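PDB 6HUN: ribulose bisphosphate carboxylase from Hyperthermus butylicus DSM 5456, which probably catalyses the magnesium-dependent carboxylation of ribulose 1,5-bisphosphate to two molecules of 3-phosphoglycerate, as part of an archaeal pathway of AMP degradation. Local coordinates for residues E112-P116 / W275-Q279; M251-I255 / H280-L284. All blocks are in the same frame, centred on the assembly; numbering follows the deposited sequence.

Contact 1: E112-P116 / W275-Q279; sequences EGSIP and WAALQ
Gln-279 reaches across to the backbone of Gly-113 and Ile-115 and grips it with both ends of its amide. From CB its chain runs to CG, set anti to the carbonyl carbon (chi1 -63°), and on to CD extended, which carries the amide to the opposite backbone. Gln-279 CD lies 3.6 Å from Ile-115 CG1, so the carbon part of the amide rests on an aliphatic branch. At the tip the two heteroatoms divide the work. Gln-279 NE2 donates to Gly-113 O at 3.0 Å, approaching from above that carbonyl's plane. Gln-279 OE1 accepts from Ile-115 N at 2.9 Å in a fairly straight bond, and also has Pro-116 CD beside it. One donated and one accepted bond together fix the amide's rotation, and a glutamine suits a place that needs a donor and an acceptor at the end of one flexible chain. A leucine here would probably leave the carbonyl of Gly-113 and the amide of Ile-115 without these mates, and the turn before helix 115-122 less firmly held against helix 275-288. Gly-113 has positive phi (64°), a conformation most easily adopted by glycine, while Ser-114 is the N-cap, its OG bonded to Asn-117 N. Beyond the amide, Ile-115 lays CG2 over one face of the Trp-275 indole, a CH-pi contact 3.9 Å from the centroid of the five-membered ring. The compact ring of Pro-116, well placed in the first turn of a helix, sets CG 4.1 Å from Ala-276 CB, where the small alanine lets the proline ring approach the helix. Helix 115-122 of the N-terminal domain thus docks by its start on helix 275-288 of the Rubisco catalytic barrel, beside the second subunit.

Contact 2: M251-I255 / H280-L284; sequences MEKRI and HAREL
His-280 NE2 donates to Glu-252 OE2 at 2.7 Å, the one hydrogen bond between segments 251-255 and 280-284. The carboxylate oxygen receives it on its anti lone pair, and the carboxylate and imidazole planes stand 53° apart, so the groups meet twisted, with the acid at the ring's edge. His-280 gets there because CG is anti to the backbone N (chi1 -168°), which swings the ring toward helix 248-260; Glu-252 leaves its own helix at an angle but stays extended beyond CG, and its end turns inward. The proximity of the acid would probably favour a protonated imidazole, although Arg-249 of the second subunit also packs on this ring and may weigh against it. Met-251 comes to another part of the same edge: its chain bends at the last torsion, placing Met-251 CE 3.9 Å from His-280 CD2. Met-251 SD lies 4.2 Å from Ala-281 CB.

Away from the polar pair the contact is aliphatic. Ile-255 CD1 touches both Ala-281 CB at 4.0 Å and Leu-284 CD1 at 3.9 Å, and the small alanine lets the long isoleucine branch come close to the opposing helix. Leu-284 CD1 also touches the methylene CG of Glu-252 at 3.8 Å, its side chain crossing that of the glutamate at about a right angle. On the inner side Met-251 and Ile-255 continue onto strand 265-269. The axes of segments 251-255 and 280-284 come within 10.7 Å, at 30°, running in roughly the same direction, as neighbouring outer helices do in the beta/alpha barrel of Rubisco.

Both contacts draw on helix 275-288, the first on its opening turn and the second on the turn that follows; their centres are 13 Å apart. They touch where Met-251 CE packs 3.7 Å from Ala-277 O. Contact 1 ties the helix to the N-terminal domain, contact 2 to the preceding barrel helix, and the second subunit borders both, so one helix serves domain, barrel and dimer interfaces. The side chain of His-295, a predicted proton acceptor, is nearly equally far from both, about 11 Å from that of Trp-275 and about 12 Å from that of Ala-281. The Trp-275 side chain is also about 8 Å from that of Arg-296, a predicted substrate-binding residue, and about 14 Å from the bound calcium ion.

Contact 1: E112-P116 / W275-Q279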
loop_
_atom_site.group_PDB
_atom_site.type_symbol
_atom_site.label_atom_id
_atom_site.label_comp_id
_atom_site.label_asym_id
_atom_site.label_seq_id
_atom_site.Cartn_x
_atom_site.Cartn_y
_atom_site.Cartn_z
ATOM N N GLU A 112 -11.012 -15.805 5.606
ATOM C CA GLU A 112 -10.035 -16.295 6.571
ATOM C C GLU A 112 -8.622 -16.030 6.103
ATOM O O GLU A 112 -8.259 -16.381 4.980
ATOM C CB GLU A 112 -10.173 -17.830 6.717
ATOM C CG GLU A 112 -11.441 -18.300 7.246
ATOM C CD GLU A 112 -12.545 -18.577 6.179
ATOM O OE1 GLU A 112 -13.281 -19.577 6.419
ATOM O OE2 GLU A 112 -12.727 -17.792 5.180
ATOM N N GLY A 113 -7.770 -15.581 7.034
ATOM C CA GLY A 113 -6.348 -15.447 6.759
ATOM C C GLY A 113 -5.948 -14.449 5.685
ATOM O O GLY A 113 -4.831 -14.547 5.168
ATOM N N SER A 114 -6.824 -13.520 5.274
ATOM C CA SER A 114 -6.503 -12.636 4.130
ATOM C C SER A 114 -6.353 -11.190 4.591
ATOM O O SER A 114 -7.360 -10.498 4.752
ATOM C CB SER A 114 -7.588 -12.721 3.060
ATOM O OG SER A 114 -7.326 -11.769 1.999
ATOM N N ILE A 115 -5.129 -10.643 4.686
ATOM C CA ILE A 115 -4.996 -9.214 4.969
ATOM C C ILE A 115 -5.564 -8.377 3.828
ATOM O O ILE A 115 -6.197 -7.336 4.101
ATOM C CB ILE A 115 -3.534 -8.866 5.293
ATOM C CG1 ILE A 115 -3.027 -9.669 6.494
ATOM C CG2 ILE A 115 -3.407 -7.353 5.525
ATOM C CD1 ILE A 115 -3.598 -9.193 7.822
ATOM N N PRO A 116 -5.354 -8.719 2.553
ATOM C CA PRO A 116 -5.970 -7.922 1.494
ATOM C C PRO A 116 -7.467 -7.800 1.633
ATOM O O PRO A 116 -8.003 -6.709 1.376
ATOM C CB PRO A 116 -5.587 -8.680 0.213
ATOM C CG PRO A 116 -4.218 -9.266 0.599
ATOM C CD PRO A 116 -4.467 -9.763 1.992
ATOM N N TRP A 275 0.787 -6.303 1.052
ATOM C CA TRP A 275 0.402 -7.298 2.061
ATOM C C TRP A 275 0.392 -8.701 1.496
ATOM O O TRP A 275 0.786 -9.636 2.185
ATOM C CB TRP A 275 -0.979 -6.982 2.616
ATOM C CG TRP A 275 -0.934 -5.730 3.466
ATOM C CD1 TRP A 275 -1.517 -4.530 3.165
ATOM C CD2 TRP A 275 -0.338 -5.593 4.738
ATOM N NE1 TRP A 275 -1.280 -3.626 4.215
ATOM C CE2 TRP A 275 -0.560 -4.259 5.178
ATOM C CE3 TRP A 275 0.353 -6.478 5.583
ATOM C CZ2 TRP A 275 -0.124 -3.787 6.464
ATOM C CZ3 TRP A 275 0.835 -5.983 6.854
ATOM C CH2 TRP A 275 0.586 -4.662 7.240
ATOM N N ALA A 276 -0.084 -8.885 0.258
ATOM C CA ALA A 276 -0.091 -10.251 -0.252
ATOM C C ALA A 276 1.335 -10.771 -0.389
ATOM O O ALA A 276 1.609 -11.966 -0.121
ATOM C CB ALA A 276 -0.884 -10.322 -1.604
ATOM N N ALA A 277 2.260 -9.922 -0.809
ATOM C CA ALA A 277 3.667 -10.351 -0.890
ATOM C C ALA A 277 4.191 -10.753 0.476
ATOM O O ALA A 277 4.960 -11.740 0.609
ATOM C CB ALA A 277 4.561 -9.207 -1.423
ATOM N N LEU A 278 3.845 -9.979 1.500
ATOM C CA LEU A 278 4.318 -10.332 2.854
ATOM C C LEU A 278 3.744 -11.672 3.275
ATOM O O LEU A 278 4.476 -12.542 3.787
ATOM C CB LEU A 278 3.921 -9.236 3.849
ATOM C CG LEU A 278 4.140 -9.580 5.323
ATOM C CD1 LEU A 278 5.671 -9.955 5.619
ATOM C CD2 LEU A 278 3.664 -8.376 6.230
ATOM N N GLN A 279 2.418 -11.886 3.050
ATOM C CA GLN A 279 1.856 -13.176 3.479
ATOM C C GLN A 279 2.459 -14.336 2.690
ATOM O O GLN A 279 2.595 -15.448 3.230
ATOM C CB GLN A 279 0.310 -13.205 3.337
ATOM C CG GLN A 279 -0.333 -12.127 4.289
ATOM C CD GLN A 279 -1.805 -12.380 4.488
ATOM O OE1 GLN A 279 -2.650 -11.832 3.768
ATOM N NE2 GLN A 279 -2.124 -13.291 5.434
#

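Contact 2: M251-I255 / H280-L284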
loop_
_atom_site.group_PDB
_atom_site.type_symbol
_atom_site.label_atom_id
_atom_site.label_comp_id
_atom_site.label_asym_id
_atom_site.label_seq_id
_atom_site.Cartn_x
_atom_site.Cartn_y
_atom_site.Cartn_z
ATOM N N MET A 251 11.012 -12.588 -6.016
ATOM C CA MET A 251 11.143 -12.734 -4.556
ATOM C C MET A 251 11.270 -14.203 -4.169
ATOM O O MET A 251 12.088 -14.579 -3.293
ATOM C CB MET A 251 9.924 -12.121 -3.858
ATOM C CG MET A 251 9.965 -12.297 -2.304
ATOM S SD MET A 251 8.477 -11.685 -1.518
ATOM C CE MET A 251 7.331 -12.986 -1.897
ATOM N N GLU A 252 10.445 -15.051 -4.792
ATOM C CA GLU A 252 10.501 -16.494 -4.518
ATOM C C GLU A 252 11.894 -17.045 -4.762
ATOM O O GLU A 252 12.426 -17.835 -3.952
ATOM C CB GLU A 252 9.474 -17.246 -5.392
ATOM C CG GLU A 252 8.018 -17.027 -4.988
ATOM C CD GLU A 252 7.035 -17.501 -6.069
ATOM O OE1 GLU A 252 7.456 -17.708 -7.227
ATOM O OE2 GLU A 252 5.830 -17.678 -5.764
ATOM N N LYS A 253 12.525 -16.648 -5.871
ATOM C CA LYS A 253 13.879 -17.155 -6.131
ATOM C C LYS A 253 14.867 -16.645 -5.094
ATOM O O LYS A 253 15.816 -17.354 -4.710
ATOM C CB LYS A 253 14.338 -16.731 -7.523
ATOM C CG LYS A 253 13.505 -17.361 -8.639
ATOM C CD LYS A 253 13.332 -16.421 -9.884
ATOM C CE LYS A 253 14.303 -16.820 -10.988
ATOM N NZ LYS A 253 14.039 -16.114 -12.283
ATOM N N ARG A 254 14.707 -15.383 -4.683
ATOM C CA ARG A 254 15.665 -14.789 -3.757
ATOM C C ARG A 254 15.505 -15.373 -2.368
ATOM O O ARG A 254 16.512 -15.556 -1.660
ATOM C CB ARG A 254 15.532 -13.252 -3.745
ATOM C CG ARG A 254 15.930 -12.636 -5.096
ATOM C CD ARG A 254 15.557 -11.139 -5.319
ATOM N NE ARG A 254 15.626 -10.880 -6.763
ATOM C CZ ARG A 254 15.421 -9.687 -7.341
ATOM N NH1 ARG A 254 15.189 -8.615 -6.614
ATOM N NH2 ARG A 254 15.454 -9.570 -8.668
ATOM N N ILE A 255 14.276 -15.707 -1.969
ATOM C CA ILE A 255 14.083 -16.332 -0.669
ATOM C C ILE A 255 14.717 -17.716 -0.653
ATOM O O ILE A 255 15.338 -18.132 0.349
ATOM C CB ILE A 255 12.591 -16.404 -0.307
ATOM C CG1 ILE A 255 12.051 -14.985 -0.022
ATOM C CG2 ILE A 255 12.406 -17.317 0.909
ATOM C CD1 ILE A 255 10.504 -14.890 0.198
ATOM N N HIS A 280 2.750 -14.122 1.393
ATOM C CA HIS A 280 3.444 -15.150 0.607
ATOM C C HIS A 280 4.859 -15.401 1.135
ATOM O O HIS A 280 5.290 -16.565 1.261
ATOM C CB HIS A 280 3.515 -14.709 -0.850
ATOM C CG HIS A 280 3.937 -15.809 -1.797
ATOM N ND1 HIS A 280 3.331 -17.049 -1.830
ATOM C CD2 HIS A 280 4.884 -15.830 -2.761
ATOM C CE1 HIS A 280 3.909 -17.799 -2.754
ATOM N NE2 HIS A 280 4.865 -17.083 -3.326
ATOM N N ALA A 281 5.591 -14.331 1.464
ATOM C CA ALA A 281 6.923 -14.524 2.077
ATOM C C ALA A 281 6.814 -15.303 3.385
ATOM O O ALA A 281 7.683 -16.150 3.693
ATOM C CB ALA A 281 7.558 -13.140 2.290
ATOM N N ARG A 282 5.708 -15.123 4.112
ATOM C CA ARG A 282 5.549 -15.828 5.377
ATOM C C ARG A 282 5.344 -17.317 5.138
ATOM O O ARG A 282 5.872 -18.165 5.890
ATOM C CB ARG A 282 4.391 -15.196 6.183
ATOM C CG ARG A 282 4.015 -15.940 7.448
ATOM C CD ARG A 282 5.224 -16.094 8.442
ATOM N NE ARG A 282 4.777 -16.746 9.656
ATOM C CZ ARG A 282 4.716 -18.065 9.804
ATOM N NH1 ARG A 282 5.153 -18.874 8.831
ATOM N NH2 ARG A 282 4.290 -18.591 10.958
ATOM N N GLU A 283 4.636 -17.675 4.063
ATOM C CA GLU A 283 4.541 -19.092 3.737
ATOM C C GLU A 283 5.880 -19.658 3.327
ATOM O O GLU A 283 6.181 -20.820 3.643
ATOM C CB GLU A 283 3.526 -19.273 2.594
ATOM C CG GLU A 283 2.098 -19.241 3.053
ATOM C CD GLU A 283 1.081 -19.536 1.936
ATOM O OE1 GLU A 283 -0.071 -19.945 2.250
ATOM O OE2 GLU A 283 1.438 -19.314 0.754
ATOM N N LEU A 284 6.664 -18.925 2.520
ATOM C CA LEU A 284 7.982 -19.490 2.191
ATOM C C LEU A 284 8.894 -19.545 3.411
ATOM O O LEU A 284 9.714 -20.462 3.524
ATOM C CB LEU A 284 8.664 -18.704 1.081
ATOM C CG LEU A 284 7.836 -18.789 -0.218
ATOM C CD1 LEU A 284 8.286 -17.748 -1.233
ATOM C CD2 LEU A 284 7.845 -20.206 -0.802
#